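PDB 6HNU: aromatic amino acid aminotransferase I from Candida albicans WO-1, which probably catalyses the pyridoxal-phosphate-dependent transfer of an amino group from aromatic L-amino acids to 2-oxoglutarate, giving aromatic oxo-acids and L-glutamate. Local coordinates for residues I118-T122 and G309-G313; T148-C153 and P207-Y211; T165-A169 and L210-C214; I213-N218 and Y249-Q253; L242-D246 and P281-S285. Residues are numbered along the deposited sequence.

Contact 1 of 5, residues I118-T122 and G309-G313; sequences IKEHT and GWIVG
Residues 118-122 form a stretch of the helix 112-126, and residues 309-313 an extended strand. Their axes approach to 10.6 Å and cross at -54°, with CA-CA spacings of 8.1 Å for Ile118-Trp310 and 8.2 Å for Thr122-Val312. Trp310 and Val312 point toward the helix; Ile118, His121 and Thr122 point back toward the strand. Trp310, with chi1 at p and chi2 near 98°, turns one indole face to Ile118, whose CG1 lies 3.4 Å from the six-membered ring centroid and 8° off its normal, a CH-pi contact. Thr122 CG2 reaches Val312 CG1 at 3.9 Å. This is helix-on-sheet packing in the large domain of a PLP-dependent aminotransferase, where strand 309-314 runs antiparallel to both neighbours. Thr122 OG1 donates to Ile118 O at 2.9 Å and accepts a weak bond from Trp310 NE1 at 3.4 Å; a water donates to Thr122 OG1 at 2.8 Å and accepts weakly from Trp310 NE1 at 3.4 Å. Apolar packing dominates; the indole nitrogen gets weak polar partners in the hydroxyl and the water.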
# COMPACT_ATOMS: atom_id res chain seq x y z
N ILE B 118 -10.29 16.64 -3.50
CA ILE B 118 -8.87 16.85 -3.13
C ILE B 118 -8.21 17.73 -4.22
O ILE B 118 -7.36 18.56 -3.89
CB ILE B 118 -8.25 15.45 -2.85
CG1 ILE B 118 -7.43 15.45 -1.57
CG2 ILE B 118 -7.48 14.91 -4.03
CD1 ILE B 118 -8.19 15.93 -0.36
N LYS B 119 -8.66 17.66 -5.46
CA LYS B 119 -8.16 18.55 -6.53
C LYS B 119 -8.62 19.98 -6.27
O LYS B 119 -7.81 20.92 -6.42
CB LYS B 119 -8.53 18.02 -7.91
CG LYS B 119 -7.86 18.78 -9.03
CD LYS B 119 -7.97 18.14 -10.41
CE LYS B 119 -7.17 18.88 -11.46
NZ LYS B 119 -7.15 18.17 -12.76
N GLU B 120 -9.88 20.19 -5.89
CA GLU B 120 -10.39 21.53 -5.56
C GLU B 120 -9.60 22.10 -4.38
O GLU B 120 -9.21 23.26 -4.45
CB GLU B 120 -11.86 21.48 -5.18
CG GLU B 120 -12.77 21.18 -6.37
CD GLU B 120 -14.23 20.90 -6.04
OE1 GLU B 120 -14.58 20.51 -4.88
OE2 GLU B 120 -15.03 21.03 -6.97
N HIS B 121 -9.42 21.31 -3.33
CA HIS B 121 -8.59 21.67 -2.15
C HIS B 121 -7.21 22.15 -2.61
O HIS B 121 -6.80 23.30 -2.25
CB HIS B 121 -8.51 20.52 -1.17
CG HIS B 121 -7.52 20.78 -0.08
ND1 HIS B 121 -7.77 21.70 0.94
CD2 HIS B 121 -6.27 20.30 0.11
CE1 HIS B 121 -6.70 21.76 1.72
NE2 HIS B 121 -5.75 20.91 1.22
N THR B 122 -6.53 21.33 -3.41
CA THR B 122 -5.17 21.61 -3.93
C THR B 122 -5.16 22.96 -4.67
O THR B 122 -4.30 23.80 -4.38
CB THR B 122 -4.66 20.45 -4.77
OG1 THR B 122 -4.58 19.32 -3.90
CG2 THR B 122 -3.31 20.70 -5.41
N GLY B 309 -3.45 9.40 1.02
CA GLY B 309 -2.90 10.70 0.69
C GLY B 309 -3.06 10.89 -0.80
O GLY B 309 -3.88 10.15 -1.46
N TRP B 310 -2.34 11.85 -1.31
CA TRP B 310 -2.36 12.08 -2.76
C TRP B 310 -1.02 12.66 -3.22
O TRP B 310 -0.14 13.03 -2.39
CB TRP B 310 -3.59 12.91 -3.18
CG TRP B 310 -3.63 14.29 -2.62
CD1 TRP B 310 -3.25 15.43 -3.25
CD2 TRP B 310 -4.04 14.67 -1.30
NE1 TRP B 310 -3.42 16.49 -2.42
CE2 TRP B 310 -3.88 16.07 -1.21
CE3 TRP B 310 -4.50 13.98 -0.18
CZ2 TRP B 310 -4.19 16.79 -0.06
CZ3 TRP B 310 -4.79 14.68 0.97
CH2 TRP B 310 -4.64 16.07 1.02
N ILE B 311 -0.86 12.70 -4.53
CA ILE B 311 0.40 13.17 -5.16
C ILE B 311 -0.03 14.21 -6.18
O ILE B 311 -0.95 13.90 -6.96
CB ILE B 311 1.17 11.99 -5.77
CG1 ILE B 311 1.51 10.92 -4.72
CG2 ILE B 311 2.41 12.44 -6.50
CD1 ILE B 311 1.90 9.56 -5.29
N VAL B 312 0.60 15.39 -6.15
CA VAL B 312 0.35 16.50 -7.08
C VAL B 312 1.56 16.64 -8.00
O VAL B 312 2.70 16.72 -7.51
CB VAL B 312 0.04 17.82 -6.38
CG1 VAL B 312 -0.54 18.82 -7.38
CG2 VAL B 312 -0.88 17.62 -5.18
N GLY B 313 1.29 16.76 -9.29
CA GLY B 313 2.35 16.94 -10.28
C GLY B 313 1.81 16.91 -11.70
O GLY B 313 0.58 16.91 -11.93
O HOH W 1 -2.70 19.78 -1.92

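Contact 2 of 5, residues T148-C153 and P207-Y211; sequences TLRTFC and PKFLY
The last turn of helix 141-152 packs on the sheet, running nearly antiparallel to strand 209-211, at 173° with axes 11.6 Å apart, and Phe209 is the main point of contact. CA atoms are 6.6 Å apart for Phe152-Lys208 and 10.0 Å for Thr148-Tyr211. After Pro207, Lys208 has helical backbone angles and a side chain coiled through four m torsions, so that its NZ donates to Phe152 O at 2.6 Å, close to the helix C-terminus; NZ also bonds to Leu15 O. Phe209, fully extended with chi1 at p, directs its ring at the helix. Its CE2 meets Thr148 CG2 at 4.0 Å, Phe152 CB at 3.9 Å and Cys153 SG at 3.6 Å, the last an oblique sulfur-aromatic contact, while its CZ lies 4.2 Å from Leu149 CD2. Leu210 and Tyr211 carry the strand onward to the cofactor pocket. Strands 158-162 and 242-246 flank this one in the sheet, and Phe152 also packs against helix 315-327.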
# COMPACT_ATOMS: atom_id res chain seq x y z
N THR B 148 8.07 7.41 -5.55
CA THR B 148 8.88 8.50 -6.15
C THR B 148 10.27 7.97 -6.52
O THR B 148 10.73 8.21 -7.65
CB THR B 148 8.96 9.71 -5.20
OG1 THR B 148 7.61 10.14 -4.96
CG2 THR B 148 9.85 10.80 -5.75
N LEU B 149 10.93 7.31 -5.59
CA LEU B 149 12.28 6.75 -5.84
C LEU B 149 12.17 5.73 -6.98
O LEU B 149 13.03 5.74 -7.87
CB LEU B 149 12.77 6.09 -4.56
CG LEU B 149 13.26 7.02 -3.45
CD1 LEU B 149 13.28 6.28 -2.14
CD2 LEU B 149 14.63 7.56 -3.79
N ARG B 150 11.08 4.97 -7.06
CA ARG B 150 10.99 3.94 -8.14
C ARG B 150 10.71 4.56 -9.51
O ARG B 150 10.99 3.85 -10.51
CB ARG B 150 9.97 2.85 -7.79
CG ARG B 150 10.33 2.08 -6.54
CD ARG B 150 9.20 1.22 -6.00
NE ARG B 150 9.15 -0.03 -6.73
CZ ARG B 150 8.29 -1.03 -6.51
NH1 ARG B 150 8.41 -2.13 -7.21
NH2 ARG B 150 7.34 -0.92 -5.60
N THR B 151 10.12 5.75 -9.57
CA THR B 151 9.71 6.47 -10.79
C THR B 151 10.90 7.26 -11.35
O THR B 151 11.07 7.24 -12.57
CB THR B 151 8.51 7.35 -10.48
OG1 THR B 151 7.48 6.46 -10.02
CG2 THR B 151 8.07 8.21 -11.64
N PHE B 152 11.73 7.88 -10.49
CA PHE B 152 12.77 8.84 -10.97
C PHE B 152 14.20 8.33 -10.77
O PHE B 152 15.10 9.01 -11.26
CB PHE B 152 12.58 10.19 -10.28
CG PHE B 152 11.26 10.83 -10.61
CD1 PHE B 152 10.97 11.22 -11.90
CD2 PHE B 152 10.30 11.00 -9.64
CE1 PHE B 152 9.77 11.84 -12.21
CE2 PHE B 152 9.08 11.58 -9.96
CZ PHE B 152 8.82 12.00 -11.24
N CYS B 153 14.41 7.20 -10.14
CA CYS B 153 15.78 6.74 -9.75
C CYS B 153 16.03 5.29 -10.14
O CYS B 153 15.17 4.44 -9.87
CB CYS B 153 15.96 6.88 -8.25
SG CYS B 153 15.79 8.59 -7.68
N PRO B 207 21.99 15.07 -10.02
CA PRO B 207 21.03 14.43 -9.15
C PRO B 207 19.66 14.48 -9.84
O PRO B 207 19.39 15.45 -10.50
CB PRO B 207 21.02 15.26 -7.86
CG PRO B 207 22.10 16.28 -8.02
CD PRO B 207 22.46 16.35 -9.49
N LYS B 208 18.82 13.47 -9.62
CA LYS B 208 17.46 13.41 -10.22
C LYS B 208 16.55 14.43 -9.57
O LYS B 208 15.71 15.01 -10.26
CB LYS B 208 16.90 12.00 -10.10
CG LYS B 208 17.82 10.94 -10.66
CD LYS B 208 18.26 11.15 -12.10
CE LYS B 208 17.12 11.28 -13.09
NZ LYS B 208 16.46 9.97 -13.32
N PHE B 209 16.70 14.66 -8.27
CA PHE B 209 15.82 15.61 -7.56
C PHE B 209 16.39 15.96 -6.19
O PHE B 209 17.34 15.32 -5.66
CB PHE B 209 14.41 15.01 -7.48
CG PHE B 209 14.25 13.72 -6.72
CD1 PHE B 209 14.35 13.66 -5.33
CD2 PHE B 209 13.88 12.56 -7.38
CE1 PHE B 209 14.18 12.48 -4.65
CE2 PHE B 209 13.66 11.38 -6.69
CZ PHE B 209 13.80 11.34 -5.32
N LEU B 210 15.73 16.94 -5.60
CA LEU B 210 15.90 17.33 -4.19
C LEU B 210 14.66 16.90 -3.41
O LEU B 210 13.54 17.16 -3.89
CB LEU B 210 16.12 18.85 -4.09
CG LEU B 210 15.93 19.43 -2.68
CD1 LEU B 210 17.04 19.01 -1.75
CD2 LEU B 210 15.83 20.94 -2.73
N TYR B 211 14.88 16.20 -2.31
CA TYR B 211 13.84 15.73 -1.36
C TYR B 211 13.85 16.72 -0.20
O TYR B 211 14.86 16.81 0.47
CB TYR B 211 14.13 14.28 -0.92
CG TYR B 211 13.30 13.78 0.23
CD1 TYR B 211 11.94 13.54 0.08
CD2 TYR B 211 13.85 13.58 1.49
CE1 TYR B 211 11.15 13.13 1.13
CE2 TYR B 211 13.08 13.16 2.56
CZ TYR B 211 11.72 12.95 2.38
OH TYR B 211 10.97 12.56 3.43

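Contact 3 of 5, residues T165-A169 and L210-C214; sequences TFSSA and LYTIC. With PLP (pyridoxal-5'-phosphate), chain I; PHE (phenylalanine), chain J.
In the PLP pocket of this aminotransferase, the start of helix 167-175 lies against the C-terminal end of strand 209-212. Thr165 is extended, Phe166 occupies the N-cap position, and CA atoms are 7.8 Å apart for Thr165-Ile213 and 9.0 Å for Ala169-Tyr211. Phe166, chi1 at t, begins toward the strand but carries its ring away from it, laying one face over the cofactor, with CD2 3.3 Å from PLP C2; its CB still meets Ile213 CD1 at 3.8 Å. Ile213 adopts m,t, which brings that same CD1 3.5 Å from Thr165 OG1. Tyr211, also t, reaches the first turn of the helix: Ala169 CB lies 3.5 Å from its CE2 and 3.4 Å from its OH, and that hydroxyl is hydrogen-bonded to Asp246. Thr165 (t) donates from OG1 to a water at 2.8 Å, which in turn donates to Tyr211 O at 2.8 Å and so bridges the segments. Phe166 CZ approaches the bound phenylalanine N to 3.4 Å, and Ile213 CD1 comes within 3.2 Å of PLP C2A.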
# COMPACT_ATOMS: atom_id res chain seq x y z
N THR B 165 17.44 14.71 8.14
CA THR B 165 16.11 14.43 7.51
C THR B 165 15.50 13.16 8.11
O THR B 165 16.05 12.60 9.08
CB THR B 165 16.28 14.38 5.98
OG1 THR B 165 14.95 14.43 5.45
CG2 THR B 165 17.07 13.19 5.50
N PHE B 166 14.41 12.69 7.51
CA PHE B 166 13.54 11.61 8.02
C PHE B 166 14.22 10.25 7.81
O PHE B 166 14.60 9.96 6.68
CB PHE B 166 12.22 11.73 7.26
CG PHE B 166 11.12 10.80 7.68
CD1 PHE B 166 11.00 10.39 9.00
CD2 PHE B 166 10.19 10.37 6.74
CE1 PHE B 166 9.94 9.59 9.38
CE2 PHE B 166 9.16 9.53 7.12
CZ PHE B 166 9.03 9.15 8.44
N SER B 167 14.46 9.48 8.86
CA SER B 167 15.20 8.19 8.77
C SER B 167 14.54 7.21 7.79
O SER B 167 15.28 6.61 7.01
CB SER B 167 15.39 7.58 10.14
OG SER B 167 16.23 8.43 10.93
N SER B 168 13.21 7.13 7.78
CA SER B 168 12.43 6.23 6.89
C SER B 168 12.69 6.59 5.43
O SER B 168 12.78 5.66 4.63
CB SER B 168 10.95 6.25 7.20
OG SER B 168 10.74 5.84 8.53
N ALA B 169 12.81 7.89 5.10
CA ALA B 169 13.05 8.29 3.69
C ALA B 169 14.45 7.83 3.25
O ALA B 169 14.61 7.39 2.08
CB ALA B 169 12.85 9.78 3.54
N LEU B 210 15.73 16.94 -5.60
CA LEU B 210 15.90 17.33 -4.19
C LEU B 210 14.66 16.90 -3.41
O LEU B 210 13.54 17.16 -3.89
CB LEU B 210 16.12 18.85 -4.09
CG LEU B 210 15.93 19.43 -2.68
CD1 LEU B 210 17.04 19.01 -1.75
CD2 LEU B 210 15.83 20.94 -2.73
N TYR B 211 14.88 16.20 -2.31
CA TYR B 211 13.84 15.73 -1.36
C TYR B 211 13.85 16.72 -0.20
O TYR B 211 14.86 16.81 0.47
CB TYR B 211 14.13 14.28 -0.92
CG TYR B 211 13.30 13.78 0.23
CD1 TYR B 211 11.94 13.54 0.08
CD2 TYR B 211 13.85 13.58 1.49
CE1 TYR B 211 11.15 13.13 1.13
CE2 TYR B 211 13.08 13.16 2.56
CZ TYR B 211 11.72 12.95 2.38
OH TYR B 211 10.97 12.56 3.43
N THR B 212 12.74 17.41 0.03
CA THR B 212 12.61 18.44 1.07
C THR B 212 11.34 18.24 1.87
O THR B 212 10.24 18.16 1.30
CB THR B 212 12.77 19.85 0.47
OG1 THR B 212 12.64 20.79 1.53
CG2 THR B 212 11.76 20.22 -0.60
N ILE B 213 11.48 18.25 3.19
CA ILE B 213 10.31 18.38 4.09
C ILE B 213 10.27 19.84 4.48
O ILE B 213 10.75 20.20 5.58
CB ILE B 213 10.48 17.42 5.28
CG1 ILE B 213 10.89 16.02 4.83
CG2 ILE B 213 9.22 17.40 6.12
CD1 ILE B 213 11.58 15.17 5.88
N CYS B 214 9.73 20.70 3.61
CA CYS B 214 10.10 22.11 3.65
C CYS B 214 9.29 22.85 4.72
O CYS B 214 9.72 23.93 5.09
CB CYS B 214 10.03 22.74 2.27
SG CYS B 214 8.52 22.38 1.37
N1 PLP I . 7.19 11.97 5.50
C2 PLP I . 7.75 12.58 6.55
C2A PLP I . 8.87 13.52 6.31
C3 PLP I . 7.31 12.33 7.85
O3 PLP I . 7.98 12.94 8.88
C4 PLP I . 6.26 11.41 8.05
C4A PLP I . 5.81 11.12 9.41
C5 PLP I . 5.66 10.82 6.94
C6 PLP I . 6.17 11.10 5.70
C5A PLP I . 4.58 9.77 7.09
O4P PLP I . 3.48 10.03 6.18
P PLP I . 2.27 9.08 5.99
O1P PLP I . 1.39 9.91 5.08
O2P PLP I . 1.67 8.82 7.40
O3P PLP I . 2.79 7.79 5.34
N PHE J . 6.73 10.66 10.38
CA PHE J . 6.41 9.72 11.49
C PHE J . 7.64 9.61 12.39
O PHE J . 8.07 10.63 12.96
CB PHE J . 5.92 8.39 10.92
CG PHE J . 6.01 7.21 11.86
CD1 PHE J . 5.62 7.33 13.19
CD2 PHE J . 6.49 5.99 11.41
CE1 PHE J . 5.72 6.24 14.05
CE2 PHE J . 6.58 4.91 12.27
CZ PHE J . 6.19 5.03 13.58
OXT PHE J . 8.24 8.54 12.57
O HOH W 2 15.22 16.00 3.17

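Contact 4 of 5, residues I213-N218 and Y249-Q253; sequences ICTGQN and YYFLQ. With PLP (pyridoxal-5'-phosphate), chain I.
This is a loop-to-loop contact at the active site, joining the turns that follow two neighbouring parallel strands, 209-212 and 242-246, of the large-domain sheet. Such loops carry PLP-binding residues in this aminotransferase fold. Neither segment is regular; CA atoms come to 5.5 Å for Thr215-Tyr250 and 5.9 Å for Gly216-Tyr249. Gly216 has positive phi (69/39), and a CB there would fall tightly against Tyr249 CB. Tyr249, chi1 at m, points toward residues 213-218: its CB is 3.4 Å from Thr215 O, while CD2 lies 3.3 Å from Gly216 O. Thr215 CG2 packs on Gln253 CG at 3.6 Å, and its hydroxyl bonds to Glu247. A water joins the backbones, donating to Thr215 O at 2.7 Å and accepting from Tyr249 N at 2.9 Å. The loops converge on the cofactor's 3-hydroxyl oxygen, O3. Asn218, whose OD1 is hydrogen-bonded to Arg463, donates from ND2 to PLP O3 at 3.2 Å, and PLP O3 donates to Tyr249 OH at 2.6 Å.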
# COMPACT_ATOMS: atom_id res chain seq x y z
N ILE B 213 11.48 18.25 3.19
CA ILE B 213 10.31 18.38 4.09
C ILE B 213 10.27 19.84 4.48
O ILE B 213 10.75 20.20 5.58
CB ILE B 213 10.48 17.42 5.28
CG1 ILE B 213 10.89 16.02 4.83
CG2 ILE B 213 9.22 17.40 6.12
CD1 ILE B 213 11.58 15.17 5.88
N CYS B 214 9.73 20.70 3.61
CA CYS B 214 10.10 22.11 3.65
C CYS B 214 9.29 22.85 4.72
O CYS B 214 9.72 23.93 5.09
CB CYS B 214 10.03 22.74 2.27
SG CYS B 214 8.52 22.38 1.37
N THR B 215 8.16 22.31 5.18
CA THR B 215 7.30 22.90 6.23
C THR B 215 7.32 22.04 7.49
O THR B 215 6.81 20.90 7.46
CB THR B 215 5.87 23.12 5.73
OG1 THR B 215 5.95 23.74 4.44
CG2 THR B 215 5.07 24.00 6.67
N GLY B 216 7.86 22.54 8.60
CA GLY B 216 7.91 21.75 9.84
C GLY B 216 8.90 20.60 9.68
O GLY B 216 8.57 19.42 10.05
N GLN B 217 10.00 20.90 9.00
CA GLN B 217 11.07 19.96 8.58
C GLN B 217 11.37 18.99 9.74
O GLN B 217 11.45 19.44 10.87
CB GLN B 217 12.32 20.74 8.21
CG GLN B 217 13.32 20.02 7.32
CD GLN B 217 14.28 19.08 8.02
OE1 GLN B 217 14.55 19.20 9.22
NE2 GLN B 217 14.77 18.11 7.26
N ASN B 218 11.48 17.69 9.43
CA ASN B 218 11.81 16.64 10.42
C ASN B 218 13.29 16.29 10.21
O ASN B 218 13.61 15.74 9.15
CB ASN B 218 10.89 15.44 10.21
CG ASN B 218 11.11 14.29 11.16
OD1 ASN B 218 11.90 14.38 12.09
ND2 ASN B 218 10.38 13.21 10.96
N TYR B 249 3.20 17.94 7.10
CA TYR B 249 3.05 18.90 8.21
C TYR B 249 2.61 20.27 7.69
O TYR B 249 2.60 21.22 8.46
CB TYR B 249 4.36 19.03 8.99
CG TYR B 249 4.99 17.75 9.46
CD1 TYR B 249 4.37 16.93 10.39
CD2 TYR B 249 6.22 17.35 8.98
CE1 TYR B 249 4.96 15.76 10.84
CE2 TYR B 249 6.84 16.21 9.43
CZ TYR B 249 6.21 15.40 10.36
OH TYR B 249 6.79 14.25 10.83
N TYR B 250 2.25 20.40 6.40
CA TYR B 250 1.91 21.70 5.79
C TYR B 250 0.83 22.41 6.61
O TYR B 250 0.92 23.61 6.77
CB TYR B 250 1.41 21.55 4.35
CG TYR B 250 1.24 22.88 3.66
CD1 TYR B 250 2.33 23.56 3.16
CD2 TYR B 250 -0.02 23.43 3.49
CE1 TYR B 250 2.19 24.76 2.49
CE2 TYR B 250 -0.18 24.64 2.84
CZ TYR B 250 0.92 25.31 2.36
OH TYR B 250 0.78 26.49 1.72
N PHE B 251 -0.14 21.71 7.17
CA PHE B 251 -1.28 22.36 7.86
C PHE B 251 -0.98 22.40 9.37
O PHE B 251 -1.90 22.69 10.14
CB PHE B 251 -2.59 21.71 7.42
CG PHE B 251 -3.02 22.18 6.05
CD1 PHE B 251 -3.19 23.53 5.79
CD2 PHE B 251 -3.14 21.29 5.00
CE1 PHE B 251 -3.51 23.97 4.53
CE2 PHE B 251 -3.45 21.74 3.72
CZ PHE B 251 -3.66 23.08 3.50
N LEU B 252 0.28 22.15 9.78
CA LEU B 252 0.71 22.43 11.17
C LEU B 252 1.46 23.76 11.17
O LEU B 252 2.16 24.04 12.16
CB LEU B 252 1.58 21.29 11.70
CG LEU B 252 0.96 19.90 11.62
CD1 LEU B 252 1.79 18.88 12.37
CD2 LEU B 252 -0.47 19.89 12.16
N GLN B 253 1.30 24.59 10.13
CA GLN B 253 1.71 26.01 10.22
C GLN B 253 1.02 26.69 11.41
O GLN B 253 -0.13 26.32 11.77
CB GLN B 253 1.51 26.73 8.90
CG GLN B 253 2.53 26.28 7.86
CD GLN B 253 2.27 26.87 6.51
OE1 GLN B 253 2.47 28.05 6.27
NE2 GLN B 253 1.72 26.06 5.61
N1 PLP I . 7.19 11.97 5.50
C2 PLP I . 7.75 12.58 6.55
C2A PLP I . 8.87 13.52 6.31
C3 PLP I . 7.31 12.33 7.85
O3 PLP I . 7.98 12.94 8.88
C4 PLP I . 6.26 11.41 8.05
C4A PLP I . 5.81 11.12 9.41
C5 PLP I . 5.66 10.82 6.94
C6 PLP I . 6.17 11.10 5.70
C5A PLP I . 4.58 9.77 7.09
O4P PLP I . 3.48 10.03 6.18
P PLP I . 2.27 9.08 5.99
O1P PLP I . 1.39 9.91 5.08
O2P PLP I . 1.67 8.82 7.40
O3P PLP I . 2.79 7.79 5.34
O HOH W 3 5.61 19.08 5.92

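Contact 5 of 5, residues L242-D246 and P281-S285; sequences LIIED and PSFIS. With PLP (pyridoxal-5'-phosphate), chain I.
A carboxylate gripping the first amide groups of a helix is a recurrent way to fix a helix start, and Glu245 supplies one. Its OE1 accepts from Phe283 N at 2.9 Å and its OE2 from Ile284 N at 3.0 Å, both with N-H...O angles of 155°, so that the two oxygens take consecutive amides. The glutamate reaches out with chi1 at p and chi2 at t, and OE2 also forms a salt bridge with Arg294. Ser282, at the N-cap with chi1 at p, accepts from Ser285 N through OG at 2.8 Å, while Ser285 OG donates to Ser282 O at 2.7 Å. Strand 242-246 is an inner, parallel strand of the large-domain sheet of the PLP-dependent aminotransferase fold, and the short, weakly bonded helix near 283-285 lies against it, the CA atoms of Glu245 and Phe283 being 7.1 Å apart. Ile243 also points toward the helix: its CG2 sits over the Phe283 ring face, 4.2 Å from the centroid, and its CD1 meets Phe283 CD1 at 3.8 Å. Farther along, Asp246 OD2 lies 2.8 Å from PLP N1.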
# COMPACT_ATOMS: atom_id res chain seq x y z
N LEU B 242 14.15 17.72 -10.34
CA LEU B 242 12.81 17.89 -9.74
C LEU B 242 12.93 18.29 -8.27
O LEU B 242 13.97 18.09 -7.63
CB LEU B 242 12.00 16.59 -9.84
CG LEU B 242 11.93 15.96 -11.23
CD1 LEU B 242 11.44 14.55 -11.15
CD2 LEU B 242 11.07 16.78 -12.15
N ILE B 243 11.83 18.78 -7.72
CA ILE B 243 11.76 18.98 -6.25
C ILE B 243 10.63 18.10 -5.76
O ILE B 243 9.50 18.22 -6.30
CB ILE B 243 11.55 20.46 -5.86
CG1 ILE B 243 12.76 21.33 -6.20
CG2 ILE B 243 11.16 20.58 -4.40
CD1 ILE B 243 12.47 22.82 -6.13
N ILE B 244 10.94 17.26 -4.78
CA ILE B 244 9.93 16.40 -4.16
C ILE B 244 9.70 17.02 -2.79
O ILE B 244 10.61 16.95 -1.95
CB ILE B 244 10.39 14.92 -4.08
CG1 ILE B 244 10.96 14.37 -5.38
CG2 ILE B 244 9.30 14.06 -3.48
CD1 ILE B 244 10.05 14.42 -6.62
N GLU B 245 8.51 17.56 -2.60
CA GLU B 245 8.13 18.25 -1.35
C GLU B 245 7.22 17.26 -0.62
O GLU B 245 6.06 17.04 -1.00
CB GLU B 245 7.62 19.70 -1.53
CG GLU B 245 6.28 19.91 -2.23
CD GLU B 245 5.77 21.34 -2.30
OE1 GLU B 245 6.31 22.21 -1.54
OE2 GLU B 245 4.73 21.59 -3.01
N ASP B 246 7.79 16.68 0.41
CA ASP B 246 7.11 15.71 1.28
C ASP B 246 6.53 16.52 2.43
O ASP B 246 7.27 16.92 3.33
CB ASP B 246 8.07 14.60 1.68
CG ASP B 246 7.50 13.59 2.62
OD1 ASP B 246 6.24 13.62 2.87
OD2 ASP B 246 8.32 12.77 3.11
N PRO B 281 3.89 29.94 0.67
CA PRO B 281 3.78 29.33 -0.66
C PRO B 281 4.47 27.95 -0.73
O PRO B 281 5.61 27.83 -0.31
CB PRO B 281 4.50 30.32 -1.58
CG PRO B 281 5.35 31.12 -0.61
CD PRO B 281 4.48 31.28 0.61
N SER B 282 3.77 26.97 -1.29
CA SER B 282 4.32 25.63 -1.62
C SER B 282 5.27 25.76 -2.82
O SER B 282 5.18 26.75 -3.59
CB SER B 282 3.23 24.66 -1.96
OG SER B 282 2.52 25.14 -3.11
N PHE B 283 6.12 24.75 -3.01
CA PHE B 283 6.88 24.63 -4.28
C PHE B 283 5.89 24.42 -5.43
O PHE B 283 6.13 25.02 -6.54
CB PHE B 283 7.95 23.57 -4.23
CG PHE B 283 9.16 23.97 -3.45
CD1 PHE B 283 10.10 24.82 -4.01
CD2 PHE B 283 9.33 23.51 -2.14
CE1 PHE B 283 11.23 25.18 -3.29
CE2 PHE B 283 10.46 23.86 -1.44
CZ PHE B 283 11.41 24.70 -2.02
N ILE B 284 4.79 23.67 -5.23
CA ILE B 284 3.80 23.56 -6.36
C ILE B 284 3.32 24.96 -6.75
O ILE B 284 3.15 25.17 -7.98
CB ILE B 284 2.62 22.66 -5.93
CG1 ILE B 284 2.99 21.18 -5.83
CG2 ILE B 284 1.39 22.88 -6.82
CD1 ILE B 284 3.34 20.56 -7.15
N SER B 285 3.01 25.84 -5.80
CA SER B 285 2.50 27.21 -6.11
C SER B 285 3.53 27.97 -6.96
O SER B 285 3.10 28.82 -7.78
CB SER B 285 2.08 27.98 -4.90
OG SER B 285 3.20 28.53 -4.20
N1 PLP I . 7.19 11.97 5.50
C2 PLP I . 7.75 12.58 6.55
C2A PLP I . 8.87 13.52 6.31
C3 PLP I . 7.31 12.33 7.85
O3 PLP I . 7.98 12.94 8.88
C4 PLP I . 6.26 11.41 8.05
C4A PLP I . 5.81 11.12 9.41
C5 PLP I . 5.66 10.82 6.94
C6 PLP I . 6.17 11.10 5.70
C5A PLP I . 4.58 9.77 7.09
O4P PLP I . 3.48 10.03 6.18
P PLP I . 2.27 9.08 5.99
O1P PLP I . 1.39 9.91 5.08
O2P PLP I . 1.67 8.82 7.40
O3P PLP I . 2.79 7.79 5.34

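From the N terminus, helix 112-126 opens contact 1, whose long loop closes only at strand 309-314; the other four contacts nest within it. Contacts 2 and 3 open in turn at the end of helix 141-152 and the start of helix 167-175, and both close on strand 209-212, sharing Leu210 and Tyr211. Contact 4 starts where contact 3 ends and closes at 249-253, in the loop after strand 242-246. It crosses contact 5, which opens on that strand and closes at the start of helix 283-286. Contacts 2 and 3 meet contact 5 through Tyr211 and Asp246. Contacts 3, 4 and 5 all reach the cofactor, while His121 of contact 1 packs on Phe251 of contact 4.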